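Peptide ABC transporter, peptide-binding protein (PDB 2D5W) binds oligopeptides, here a pentapeptide, and probably hands them to a membrane ABC transporter for uptake. Local coordinates at residues I306-F311 with R326-I331; A379-M384 with I432-K437; I393-V398 with T402-I407; S477-K482 with L542-L547. All coordinates share one frame; numbering follows the deposited sequence.

In the fold
All four contacts reach one mixed sheet of this peptide-binding protein, and they form a chain through space. Contact 3, a hairpin of that sheet, has its centre about 9 Å from that of contact 2, where G433 O lies 2.8 Å from L394 N in a probable hydrogen bond. The centre of contact 2 is about 12 Å from that of contact 1, with helices 325-333 and 374-383 touching through A330 and L380. Contact 1 joins contact 4, centres about 11 Å apart, where strands 293-308 and 544-557 run as neighbours. In contact 4, L478, beside the touching F479, packs on the bound pentapeptide; contact 3 lies about 25 Å, centre to centre, from contact 4.

Contact 1. Residues I306-F311 with R326-I331; sequences IDINKF and RTRQAI
K310 and R328 meet over one face of the arginine's guanidinium group, where the chain leaving strand 293-308 passes helix 325-333. With CB of the lysine already directed at the helix, CG continues anti to the carbonyl carbon (chi1 -61°). CG lies 4.0 Å from R328 NH2. CD comes closer, 3.5 Å from that same R328 NH2, and rests 3.4 Å above the guanidinium plane, displaced toward its rim; the two side chains cross at about a right angle. Bends at chi3 and chi4 then fold the tip back to its own backbone: K310 NZ donates to I308 O at 3.0 Å, in the plane of that carbonyl, and also bonds P543 O. Nearer the R328 backbone, I308 CG2 packs on R328 CD at 4.2 Å. The guanidinium itself bonds L322 O through NH2 and E541 O through NH1, with a weak bond from NE to L542 O. A leucine in place of K310 would probably leave the carbonyls of I308 and P543 without their common donor. The like charges are probably tolerated in this buried site because the K310 methylene, not its ammonium, covers the arginine: K310 NZ stays 5.6 Å from R328 NE, and the surrounding carbonyl dipoles are likely to offset both charges.

Contact 2. Residues A379-M384 with I432-K437; sequences ALLAEM and IGIAVK
L381, whose side chain meets I432 and I434, also takes part in a backbone bond of its own segment: its carbonyl O accepts M384 N at 3.1 Å in the last turn of the helix. Across the contact there is no hydrogen bond, and a single methyl does the touching. L381 CD1 lies 4.0 Å from I434 CD1 and 4.2 Å from I432 CD1, and the leucine crosses each isoleucine at about a right angle. The two isoleucines reach it differently. I432 holds CG1 between its backbone N and its carbonyl carbon (chi1 59°), whereas I434 holds CG1 anti to its carbonyl carbon (chi1 -70°); both then extend to CD1, so two ends converge on one leucine branch. Between them G433 is the C-prime residue of the Schellman motif that ends helix 416-431. Its positive phi of 93° would jam a CB against the carbonyl O of I432, and this turn leads the chain from the helix into strand 435-438. Around the contact, L381 also packs on A330, W386 and F405, while I432 packs on L374, A377 and A334. The contact is wholly apolar, with burial and van der Waals packing of methyl groups joining helix 374-383 to the entry of strand 435-438.

Contact 3. Residues I393-V398 with T402-I407; sequences ILQRTV and TVRFEI
R396 and V403 face each other as the hydrogen-bonded pair of an antiparallel beta hairpin. V403 N reaches R396 O at 2.8 Å, nearly straight at 173°, and R396 N returns the bond to V403 O at 3.0 Å. Farther along, F405 N donates to L394 O at 2.8 Å, tilted 28° from the carbonyl plane, and L394 N is taken up by G433 in the next part of the sheet. Beyond it F405 centres an inverse gamma turn, closed by a weak bond from E406 N to R404 O. Neither guanidinium bonds directly to the opposite strand. R396 starts with CG wedged between its backbone N and carbonyl carbon (chi1 75°), 3.5 Å from V403 CG2, and extends to D319 O and M384 O. R404, on the same face as Q395, bonds D391 through NH1 and, weakly, E406 OE1 through NH2 at 3.4 Å; its NE donates at 3.2 Å to a water that sits 2.8 Å from I393 O. The main chain therefore fixes the pairing of the strands, while R396 ties the hairpin outward to carbonyls and R404 stays within the hairpin region, where two carboxylates probably balance its charge.

Contact 4. Residues S477-K482 with L542-L547; sequences SLFQYK and LPALPL
The F479 ring receives P543 CG and A544 CB obliquely, while the rings of W355 and W538 meet it edge-to-face, an aromatic cluster in the periplasmic binding protein fold of solute-binding family 5. Its CG stands anti to the carbonyl carbon (chi1 -62°), which carries the ring from its loop to the point where helix 524-541 gives way to strand 544-557. One side of the ring does the touching: CD2 lies 3.7 Å from P543 CG, and CE2 follows at 3.9 Å from A544 CB. The phenylalanine and proline side chains cross at about a right angle. L542, with a positive phi of 46°, is the first residue to leave the helical conformation, and P543 follows it. W506 touches both F479 and P543, and W303 and F511 add further contacts to F479, so the ring sits buried among largely apolar neighbours. Cutting F479 back to an alanine is likely to open a gap beside P543 and leave W355 and W538 without the ring they pack against. The neighbouring L478 packs on a polar side chain of the bound peptide, so the residue next to F479 in the chain touches the ligand. At the far end of the ring, F479 CZ lies 4.0 Å from A544 CB.

Contact 1. Residues I306-F311 with R326-I331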
loop_
_atom_site.group_PDB
_atom_site.type_symbol
_atom_site.label_atom_id
_atom_site.label_comp_id
_atom_site.label_asym_id
_atom_site.label_seq_id
_atom_site.Cartn_x
_atom_site.Cartn_y
_atom_site.Cartn_z
ATOM N N ILE A 306 -1.669 5.058 -13.704
ATOM C CA ILE A 306 -2.509 6.241 -13.670
ATOM C C ILE A 306 -3.960 5.803 -13.538
ATOM O O ILE A 306 -4.514 5.177 -14.445
ATOM C CB ILE A 306 -2.365 7.099 -14.950
ATOM C CG1 ILE A 306 -0.891 7.451 -15.175
ATOM C CG2 ILE A 306 -3.193 8.376 -14.812
ATOM C CD1 ILE A 306 -0.640 8.346 -16.383
ATOM N N ASP A 307 -4.567 6.097 -12.395
ATOM C CA ASP A 307 -5.965 5.766 -12.212
ATOM C C ASP A 307 -6.791 6.799 -12.962
ATOM O O ASP A 307 -6.349 7.932 -13.188
ATOM C CB ASP A 307 -6.325 5.734 -10.728
ATOM C CG ASP A 307 -6.006 4.397 -10.100
ATOM O OD1 ASP A 307 -5.179 4.354 -9.166
ATOM O OD2 ASP A 307 -6.577 3.380 -10.557
ATOM N N ILE A 308 -7.990 6.383 -13.355
ATOM C CA ILE A 308 -8.904 7.208 -14.130
ATOM C C ILE A 308 -10.277 7.213 -13.475
ATOM O O ILE A 308 -10.841 6.151 -13.213
ATOM C CB ILE A 308 -9.071 6.626 -15.554
ATOM C CG1 ILE A 308 -7.705 6.491 -16.237
ATOM C CG2 ILE A 308 -10.031 7.484 -16.364
ATOM C CD1 ILE A 308 -7.031 7.798 -16.563
ATOM N N ASN A 309 -10.811 8.398 -13.205
ATOM C CA ASN A 309 -12.136 8.490 -12.605
ATOM C C ASN A 309 -13.156 8.092 -13.673
ATOM O O ASN A 309 -13.247 8.742 -14.714
ATOM C CB ASN A 309 -12.413 9.919 -12.142
ATOM C CG ASN A 309 -13.713 10.034 -11.376
ATOM O OD1 ASN A 309 -14.643 9.264 -11.604
ATOM N ND2 ASN A 309 -13.794 11.004 -10.474
ATOM N N LYS A 310 -13.910 7.025 -13.421
ATOM C CA LYS A 310 -14.911 6.557 -14.374
ATOM C C LYS A 310 -16.326 6.659 -13.813
ATOM O O LYS A 310 -17.258 6.047 -14.346
ATOM C CB LYS A 310 -14.605 5.110 -14.775
ATOM C CG LYS A 310 -13.252 4.943 -15.457
ATOM C CD LYS A 310 -12.893 3.475 -15.669
ATOM C CE LYS A 310 -12.670 2.741 -14.349
ATOM N NZ LYS A 310 -11.512 3.287 -13.580
ATOM N N PHE A 311 -16.490 7.430 -12.741
ATOM C CA PHE A 311 -17.808 7.599 -12.130
ATOM C C PHE A 311 -18.678 8.525 -12.965
ATOM O O PHE A 311 -18.422 9.724 -13.057
ATOM C CB PHE A 311 -17.685 8.155 -10.711
ATOM C CG PHE A 311 -17.127 7.174 -9.725
ATOM C CD1 PHE A 311 -15.769 7.156 -9.424
ATOM C CD2 PHE A 311 -17.962 6.254 -9.105
ATOM C CE1 PHE A 311 -15.253 6.235 -8.518
ATOM C CE2 PHE A 311 -17.457 5.330 -8.199
ATOM C CZ PHE A 311 -16.101 5.319 -7.903
ATOM N N ARG A 326 -12.517 3.420 -25.158
ATOM C CA ARG A 326 -11.820 4.016 -26.293
ATOM C C ARG A 326 -11.018 5.247 -25.878
ATOM O O ARG A 326 -9.935 5.496 -26.404
ATOM C CB ARG A 326 -12.818 4.384 -27.397
ATOM C CG ARG A 326 -13.429 3.179 -28.107
ATOM C CD ARG A 326 -14.513 3.602 -29.090
ATOM N NE ARG A 326 -15.662 4.180 -28.400
ATOM C CZ ARG A 326 -16.667 4.802 -29.006
ATOM N NH1 ARG A 326 -17.667 5.294 -28.286
ATOM N NH2 ARG A 326 -16.672 4.938 -30.325
ATOM N N THR A 327 -11.546 6.009 -24.928
ATOM C CA THR A 327 -10.858 7.203 -24.450
ATOM C C THR A 327 -9.593 6.821 -23.689
ATOM O O THR A 327 -8.546 7.452 -23.836
ATOM C CB THR A 327 -11.757 8.017 -23.508
ATOM O OG1 THR A 327 -13.010 8.266 -24.152
ATOM C CG2 THR A 327 -11.101 9.345 -23.153
ATOM N N ARG A 328 -9.698 5.777 -22.872
ATOM C CA ARG A 328 -8.569 5.320 -22.078
ATOM C C ARG A 328 -7.496 4.711 -22.978
ATOM O O ARG A 328 -6.298 4.911 -22.754
ATOM C CB ARG A 328 -9.066 4.340 -21.010
ATOM C CG ARG A 328 -10.166 4.968 -20.148
ATOM C CD ARG A 328 -10.485 4.161 -18.904
ATOM N NE ARG A 328 -11.060 2.846 -19.179
ATOM C CZ ARG A 328 -12.360 2.590 -19.292
ATOM N NH1 ARG A 328 -12.768 1.351 -19.536
ATOM N NH2 ARG A 328 -13.255 3.559 -19.164
ATOM N N GLN A 329 -7.924 3.991 -24.010
ATOM C CA GLN A 329 -6.988 3.399 -24.959
ATOM C C GLN A 329 -6.279 4.519 -25.727
ATOM O O GLN A 329 -5.075 4.447 -25.975
ATOM C CB GLN A 329 -7.731 2.492 -25.941
ATOM C CG GLN A 329 -8.447 1.325 -25.283
ATOM C CD GLN A 329 -9.257 0.514 -26.271
ATOM O OE1 GLN A 329 -9.788 1.053 -27.238
ATOM N NE2 GLN A 329 -9.370 -0.784 -26.024
ATOM N N ALA A 330 -7.027 5.559 -26.095
ATOM C CA ALA A 330 -6.455 6.685 -26.827
ATOM C C ALA A 330 -5.369 7.358 -25.998
ATOM O O ALA A 330 -4.277 7.638 -26.495
ATOM C CB ALA A 330 -7.548 7.695 -27.175
ATOM N N ILE A 331 -5.670 7.624 -24.732
ATOM C CA ILE A 331 -4.693 8.265 -23.868
ATOM C C ILE A 331 -3.432 7.414 -23.749
ATOM O O ILE A 331 -2.321 7.934 -23.852
ATOM C CB ILE A 331 -5.275 8.535 -22.458
ATOM C CG1 ILE A 331 -6.387 9.588 -22.549
ATOM C CG2 ILE A 331 -4.169 9.018 -21.514
ATOM C CD1 ILE A 331 -7.150 9.800 -21.249
#

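Contact 2. Residues A379-M384 with I432-K437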
loop_
_atom_site.group_PDB
_atom_site.type_symbol
_atom_site.label_atom_id
_atom_site.label_comp_id
_atom_site.label_asym_id
_atom_site.label_seq_id
_atom_site.Cartn_x
_atom_site.Cartn_y
_atom_site.Cartn_z
ATOM N N ALA A 379 -7.352 8.937 -34.002
ATOM C CA ALA A 379 -8.471 8.253 -34.642
ATOM C C ALA A 379 -9.549 7.865 -33.630
ATOM O O ALA A 379 -10.740 8.037 -33.884
ATOM C CB ALA A 379 -7.973 7.014 -35.375
ATOM N N LEU A 380 -9.128 7.337 -32.483
ATOM C CA LEU A 380 -10.068 6.936 -31.441
ATOM C C LEU A 380 -10.862 8.126 -30.921
ATOM O O LEU A 380 -12.078 8.049 -30.756
ATOM C CB LEU A 380 -9.319 6.273 -30.283
ATOM C CG LEU A 380 -8.859 4.836 -30.534
ATOM C CD1 LEU A 380 -7.788 4.446 -29.528
ATOM C CD2 LEU A 380 -10.055 3.899 -30.451
ATOM N N LEU A 381 -10.171 9.232 -30.668
ATOM C CA LEU A 381 -10.833 10.423 -30.160
ATOM C C LEU A 381 -11.766 11.044 -31.196
ATOM O O LEU A 381 -12.833 11.549 -30.854
ATOM C CB LEU A 381 -9.786 11.437 -29.692
ATOM C CG LEU A 381 -8.968 10.952 -28.488
ATOM C CD1 LEU A 381 -7.762 11.847 -28.294
ATOM C CD2 LEU A 381 -9.842 10.933 -27.240
ATOM N N ALA A 382 -11.370 10.995 -32.464
ATOM C CA ALA A 382 -12.198 11.550 -33.531
ATOM C C ALA A 382 -13.506 10.773 -33.632
ATOM O O ALA A 382 -14.566 11.349 -33.880
ATOM C CB ALA A 382 -11.454 11.493 -34.854
ATOM N N GLU A 383 -13.426 9.462 -33.434
ATOM C CA GLU A 383 -14.601 8.603 -33.506
ATOM C C GLU A 383 -15.637 8.991 -32.456
ATOM O O GLU A 383 -16.824 8.702 -32.609
ATOM C CB GLU A 383 -14.191 7.140 -33.317
ATOM C CG GLU A 383 -15.326 6.141 -33.475
ATOM C CD GLU A 383 -14.860 4.704 -33.322
ATOM O OE1 GLU A 383 -15.703 3.789 -33.430
ATOM O OE2 GLU A 383 -13.650 4.490 -33.094
ATOM N N MET A 384 -15.191 9.648 -31.391
ATOM C CA MET A 384 -16.101 10.055 -30.330
ATOM C C MET A 384 -16.545 11.514 -30.405
ATOM O O MET A 384 -17.030 12.077 -29.422
ATOM C CB MET A 384 -15.482 9.743 -28.966
ATOM C CG MET A 384 -15.359 8.244 -28.716
ATOM S SD MET A 384 -14.672 7.807 -27.112
ATOM C CE MET A 384 -12.943 8.234 -27.373
ATOM N N ILE A 432 -2.008 15.929 -29.775
ATOM C CA ILE A 432 -3.284 15.398 -30.247
ATOM C C ILE A 432 -4.487 16.140 -29.667
ATOM O O ILE A 432 -5.627 15.707 -29.826
ATOM C CB ILE A 432 -3.430 13.888 -29.955
ATOM C CG1 ILE A 432 -3.313 13.619 -28.454
ATOM C CG2 ILE A 432 -2.386 13.115 -30.744
ATOM C CD1 ILE A 432 -3.613 12.187 -28.064
ATOM N N GLY A 433 -4.232 17.248 -28.980
ATOM C CA GLY A 433 -5.329 18.036 -28.451
ATOM C C GLY A 433 -5.803 17.784 -27.038
ATOM O O GLY A 433 -6.901 18.205 -26.678
ATOM N N ILE A 434 -5.009 17.085 -26.234
ATOM C CA ILE A 434 -5.396 16.860 -24.850
ATOM C C ILE A 434 -4.527 17.754 -23.976
ATOM O O ILE A 434 -3.301 17.664 -24.004
ATOM C CB ILE A 434 -5.225 15.379 -24.429
ATOM C CG1 ILE A 434 -6.270 14.514 -25.145
ATOM C CG2 ILE A 434 -5.372 15.246 -22.909
ATOM C CD1 ILE A 434 -6.190 13.031 -24.814
ATOM N N ALA A 435 -5.176 18.639 -23.226
ATOM C CA ALA A 435 -4.478 19.548 -22.328
ATOM C C ALA A 435 -4.478 18.920 -20.946
ATOM O O ALA A 435 -5.439 18.253 -20.558
ATOM C CB ALA A 435 -5.176 20.904 -22.292
ATOM N N VAL A 436 -3.394 19.131 -20.211
ATOM C CA VAL A 436 -3.255 18.582 -18.874
ATOM C C VAL A 436 -3.213 19.684 -17.825
ATOM O O VAL A 436 -2.441 20.637 -17.943
ATOM C CB VAL A 436 -1.963 17.745 -18.761
ATOM C CG1 VAL A 436 -1.711 17.352 -17.315
ATOM C CG2 VAL A 436 -2.076 16.506 -19.631
ATOM N N LYS A 437 -4.061 19.560 -16.809
ATOM C CA LYS A 437 -4.074 20.531 -15.728
ATOM C C LYS A 437 -3.438 19.842 -14.533
ATOM O O LYS A 437 -4.034 18.959 -13.914
ATOM C CB LYS A 437 -5.500 20.961 -15.383
ATOM C CG LYS A 437 -5.556 22.004 -14.273
ATOM C CD LYS A 437 -6.979 22.451 -13.987
ATOM C CE LYS A 437 -7.015 23.518 -12.902
ATOM N NZ LYS A 437 -6.433 23.035 -11.620
#

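Contact 3. Residues I393-V398 with T402-I407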
loop_
_atom_site.group_PDB
_atom_site.type_symbol
_atom_site.label_atom_id
_atom_site.label_comp_id
_atom_site.label_asym_id
_atom_site.label_seq_id
_atom_site.Cartn_x
_atom_site.Cartn_y
_atom_site.Cartn_z
ATOM N N ILE A 393 -6.722 22.438 -28.693
ATOM C CA ILE A 393 -7.263 21.463 -27.749
ATOM C C ILE A 393 -8.632 20.959 -28.200
ATOM O O ILE A 393 -9.492 21.739 -28.615
ATOM C CB ILE A 393 -7.356 22.086 -26.334
ATOM C CG1 ILE A 393 -5.956 22.520 -25.875
ATOM C CG2 ILE A 393 -7.975 21.100 -25.351
ATOM C CD1 ILE A 393 -4.899 21.425 -25.934
ATOM N N LEU A 394 -8.829 19.647 -28.119
ATOM C CA LEU A 394 -10.080 19.031 -28.544
ATOM C C LEU A 394 -11.321 19.558 -27.837
ATOM O O LEU A 394 -11.294 19.865 -26.644
ATOM C CB LEU A 394 -10.004 17.515 -28.355
ATOM C CG LEU A 394 -8.926 16.788 -29.159
ATOM C CD1 LEU A 394 -8.820 15.352 -28.671
ATOM C CD2 LEU A 394 -9.255 16.836 -30.642
ATOM N N GLN A 395 -12.408 19.644 -28.599
ATOM C CA GLN A 395 -13.699 20.106 -28.102
ATOM C C GLN A 395 -14.799 19.224 -28.681
ATOM O O GLN A 395 -14.625 18.608 -29.733
ATOM C CB GLN A 395 -13.986 21.545 -28.554
ATOM C CG GLN A 395 -13.000 22.599 -28.097
ATOM C CD GLN A 395 -13.362 23.989 -28.614
ATOM O OE1 GLN A 395 -12.703 24.974 -28.286
ATOM N NE2 GLN A 395 -14.410 24.068 -29.427
ATOM N N ARG A 396 -15.927 19.174 -27.984
ATOM C CA ARG A 396 -17.095 18.434 -28.444
ATOM C C ARG A 396 -18.285 18.882 -27.606
ATOM O O ARG A 396 -18.119 19.565 -26.595
ATOM C CB ARG A 396 -16.893 16.918 -28.328
ATOM C CG ARG A 396 -16.972 16.339 -26.929
ATOM C CD ARG A 396 -16.934 14.819 -26.992
ATOM N NE ARG A 396 -17.048 14.208 -25.670
ATOM C CZ ARG A 396 -17.240 12.911 -25.459
ATOM N NH1 ARG A 396 -17.332 12.448 -24.219
ATOM N NH2 ARG A 396 -17.346 12.072 -26.482
ATOM N N THR A 397 -19.488 18.526 -28.039
ATOM C CA THR A 397 -20.686 18.911 -27.309
ATOM C C THR A 397 -21.256 17.716 -26.555
ATOM O O THR A 397 -21.378 16.627 -27.108
ATOM C CB THR A 397 -21.760 19.469 -28.264
ATOM O OG1 THR A 397 -21.215 20.574 -28.998
ATOM C CG2 THR A 397 -22.977 19.944 -27.483
ATOM N N VAL A 398 -21.583 17.928 -25.285
ATOM C CA VAL A 398 -22.156 16.885 -24.438
ATOM C C VAL A 398 -23.302 17.513 -23.654
ATOM O O VAL A 398 -23.109 18.497 -22.942
ATOM C CB VAL A 398 -21.111 16.318 -23.446
ATOM C CG1 VAL A 398 -21.756 15.272 -22.544
ATOM C CG2 VAL A 398 -19.949 15.703 -24.210
ATOM N N THR A 402 -20.594 22.838 -24.459
ATOM C CA THR A 402 -19.315 22.717 -25.143
ATOM C C THR A 402 -18.250 22.335 -24.128
ATOM O O THR A 402 -17.998 23.067 -23.171
ATOM C CB THR A 402 -18.916 24.034 -25.827
ATOM O OG1 THR A 402 -19.871 24.342 -26.848
ATOM C CG2 THR A 402 -17.532 23.914 -26.452
ATOM N N VAL A 403 -17.631 21.181 -24.338
ATOM C CA VAL A 403 -16.601 20.700 -23.432
ATOM C C VAL A 403 -15.242 20.633 -24.118
ATOM O O VAL A 403 -15.143 20.333 -25.312
ATOM C CB VAL A 403 -16.961 19.301 -22.879
ATOM C CG1 VAL A 403 -18.303 19.357 -22.164
ATOM C CG2 VAL A 403 -17.002 18.289 -24.002
ATOM N N ARG A 404 -14.202 20.932 -23.348
ATOM C CA ARG A 404 -12.828 20.908 -23.840
ATOM C C ARG A 404 -12.078 19.765 -23.173
ATOM O O ARG A 404 -12.304 19.467 -21.999
ATOM C CB ARG A 404 -12.124 22.224 -23.511
ATOM C CG ARG A 404 -12.707 23.431 -24.204
ATOM C CD ARG A 404 -11.993 24.708 -23.795
ATOM N NE ARG A 404 -10.557 24.662 -24.057
ATOM C CZ ARG A 404 -9.635 24.352 -23.152
ATOM N NH1 ARG A 404 -8.353 24.339 -23.488
ATOM N NH2 ARG A 404 -9.989 24.066 -21.906
ATOM N N PHE A 405 -11.174 19.134 -23.912
ATOM C CA PHE A 405 -10.420 18.030 -23.346
ATOM C C PHE A 405 -9.212 18.501 -22.545
ATOM O O PHE A 405 -8.064 18.395 -22.984
ATOM C CB PHE A 405 -9.992 17.045 -24.439
ATOM C CG PHE A 405 -9.854 15.623 -23.951
ATOM C CD1 PHE A 405 -10.458 14.578 -24.643
ATOM C CD2 PHE A 405 -9.135 15.330 -22.793
ATOM C CE1 PHE A 405 -10.353 13.261 -24.189
ATOM C CE2 PHE A 405 -9.024 14.016 -22.332
ATOM C CZ PHE A 405 -9.634 12.983 -23.033
ATOM N N GLU A 406 -9.504 19.058 -21.376
ATOM C CA GLU A 406 -8.484 19.487 -20.428
ATOM C C GLU A 406 -8.749 18.533 -19.275
ATOM O O GLU A 406 -9.824 18.560 -18.671
ATOM C CB GLU A 406 -8.703 20.928 -19.973
ATOM C CG GLU A 406 -7.698 21.380 -18.925
ATOM C CD GLU A 406 -7.962 22.783 -18.424
ATOM O OE1 GLU A 406 -7.932 23.724 -19.244
ATOM O OE2 GLU A 406 -8.202 22.943 -17.210
ATOM N N ILE A 407 -7.775 17.680 -18.984
ATOM C CA ILE A 407 -7.937 16.678 -17.945
ATOM C C ILE A 407 -7.026 16.923 -16.750
ATOM O O ILE A 407 -5.861 17.288 -16.905
ATOM C CB ILE A 407 -7.679 15.272 -18.555
ATOM C CG1 ILE A 407 -8.030 14.175 -17.552
ATOM C CG2 ILE A 407 -6.230 15.158 -19.019
ATOM C CD1 ILE A 407 -8.030 12.786 -18.158
HETATM O O HOH W 1 -10.376 23.936 -27.155
#

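Contact 4. Residues S477-K482 with L542-L547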
loop_
_atom_site.group_PDB
_atom_site.type_symbol
_atom_site.label_atom_id
_atom_site.label_comp_id
_atom_site.label_asym_id
_atom_site.label_seq_id
_atom_site.Cartn_x
_atom_site.Cartn_y
_atom_site.Cartn_z
ATOM N N SER A 477 -8.722 -7.437 -6.232
ATOM C CA SER A 477 -9.703 -6.550 -5.608
ATOM C C SER A 477 -9.559 -5.074 -5.978
ATOM O O SER A 477 -10.511 -4.313 -5.839
ATOM C CB SER A 477 -9.688 -6.712 -4.082
ATOM O OG SER A 477 -8.447 -6.329 -3.527
ATOM N N LEU A 478 -8.382 -4.665 -6.442
ATOM C CA LEU A 478 -8.191 -3.277 -6.860
ATOM C C LEU A 478 -9.119 -2.954 -8.027
ATOM O O LEU A 478 -9.442 -1.792 -8.275
ATOM C CB LEU A 478 -6.747 -3.035 -7.317
ATOM C CG LEU A 478 -5.662 -2.894 -6.249
ATOM C CD1 LEU A 478 -4.310 -2.721 -6.925
ATOM C CD2 LEU A 478 -5.966 -1.695 -5.361
ATOM N N PHE A 479 -9.550 -3.991 -8.740
ATOM C CA PHE A 479 -10.402 -3.796 -9.901
ATOM C C PHE A 479 -11.715 -4.551 -9.906
ATOM O O PHE A 479 -12.395 -4.610 -10.927
ATOM C CB PHE A 479 -9.594 -4.090 -11.165
ATOM C CG PHE A 479 -8.427 -3.169 -11.328
ATOM C CD1 PHE A 479 -7.137 -3.578 -11.009
ATOM C CD2 PHE A 479 -8.634 -1.847 -11.705
ATOM C CE1 PHE A 479 -6.076 -2.678 -11.057
ATOM C CE2 PHE A 479 -7.583 -0.944 -11.755
ATOM C CZ PHE A 479 -6.302 -1.360 -11.429
ATOM N N GLN A 480 -12.089 -5.122 -8.769
ATOM C CA GLN A 480 -13.359 -5.828 -8.684
ATOM C C GLN A 480 -14.451 -4.842 -8.324
ATOM O O GLN A 480 -14.222 -3.894 -7.569
ATOM C CB GLN A 480 -13.345 -6.878 -7.578
ATOM C CG GLN A 480 -12.465 -8.071 -7.801
ATOM C CD GLN A 480 -12.516 -9.010 -6.617
ATOM O OE1 GLN A 480 -12.399 -8.577 -5.472
ATOM N NE2 GLN A 480 -12.688 -10.299 -6.883
ATOM N N TYR A 481 -15.642 -5.052 -8.867
ATOM C CA TYR A 481 -16.762 -4.211 -8.492
ATOM C C TYR A 481 -17.313 -4.899 -7.246
ATOM O O TYR A 481 -17.589 -4.259 -6.231
ATOM C CB TYR A 481 -17.829 -4.184 -9.585
ATOM C CG TYR A 481 -19.161 -3.677 -9.080
ATOM C CD1 TYR A 481 -19.332 -2.344 -8.706
ATOM C CD2 TYR A 481 -20.241 -4.547 -8.931
ATOM C CE1 TYR A 481 -20.551 -1.891 -8.192
ATOM C CE2 TYR A 481 -21.457 -4.108 -8.420
ATOM C CZ TYR A 481 -21.605 -2.782 -8.052
ATOM O OH TYR A 481 -22.809 -2.346 -7.548
ATOM N N LYS A 482 -17.439 -6.219 -7.324
ATOM C CA LYS A 482 -17.947 -7.007 -6.213
ATOM C C LYS A 482 -17.289 -8.379 -6.161
ATOM O O LYS A 482 -17.033 -8.994 -7.198
ATOM C CB LYS A 482 -19.462 -7.186 -6.354
ATOM C CG LYS A 482 -20.103 -8.046 -5.271
ATOM C CD LYS A 482 -21.562 -8.346 -5.591
ATOM C CE LYS A 482 -22.383 -7.072 -5.729
ATOM N NZ LYS A 482 -23.799 -7.366 -6.082
ATOM N N LEU A 542 -8.631 -1.338 -19.904
ATOM C CA LEU A 542 -7.779 -0.312 -19.294
ATOM C C LEU A 542 -8.467 0.537 -18.220
ATOM O O LEU A 542 -8.559 1.762 -18.344
ATOM C CB LEU A 542 -7.199 0.614 -20.369
ATOM C CG LEU A 542 -6.208 0.009 -21.364
ATOM C CD1 LEU A 542 -5.816 1.080 -22.371
ATOM C CD2 LEU A 542 -4.979 -0.525 -20.636
ATOM N N PRO A 543 -8.962 -0.101 -17.145
ATOM C CA PRO A 543 -9.620 0.681 -16.090
ATOM C C PRO A 543 -8.640 1.681 -15.470
ATOM O O PRO A 543 -9.040 2.697 -14.907
ATOM C CB PRO A 543 -10.102 -0.387 -15.110
ATOM C CG PRO A 543 -9.162 -1.534 -15.342
ATOM C CD PRO A 543 -8.983 -1.541 -16.837
ATOM N N ALA A 544 -7.353 1.364 -15.572
ATOM C CA ALA A 544 -6.278 2.237 -15.108
ATOM C C ALA A 544 -5.207 2.097 -16.183
ATOM O O ALA A 544 -5.195 1.109 -16.919
ATOM C CB ALA A 544 -5.737 1.781 -13.757
ATOM N N LEU A 545 -4.318 3.078 -16.288
ATOM C CA LEU A 545 -3.268 3.023 -17.294
ATOM C C LEU A 545 -1.982 2.524 -16.656
ATOM O O LEU A 545 -1.424 3.175 -15.773
ATOM C CB LEU A 545 -3.044 4.409 -17.905
ATOM C CG LEU A 545 -4.302 5.140 -18.387
ATOM C CD1 LEU A 545 -3.909 6.460 -19.034
ATOM C CD2 LEU A 545 -5.061 4.273 -19.379
ATOM N N PRO A 546 -1.505 1.345 -17.080
ATOM C CA PRO A 546 -0.267 0.824 -16.496
ATOM C C PRO A 546 0.931 1.583 -17.054
ATOM O O PRO A 546 0.983 1.859 -18.252
ATOM C CB PRO A 546 -0.284 -0.639 -16.925
ATOM C CG PRO A 546 -0.912 -0.567 -18.297
ATOM C CD PRO A 546 -2.034 0.441 -18.121
ATOM N N LEU A 547 1.881 1.938 -16.192
ATOM C CA LEU A 547 3.063 2.654 -16.663
ATOM C C LEU A 547 4.309 1.768 -16.629
ATOM O O LEU A 547 4.811 1.371 -17.679
ATOM C CB LEU A 547 3.282 3.942 -15.854
ATOM C CG LEU A 547 2.188 5.011 -16.012
ATOM C CD1 LEU A 547 2.596 6.267 -15.256
ATOM C CD2 LEU A 547 1.962 5.331 -17.489
#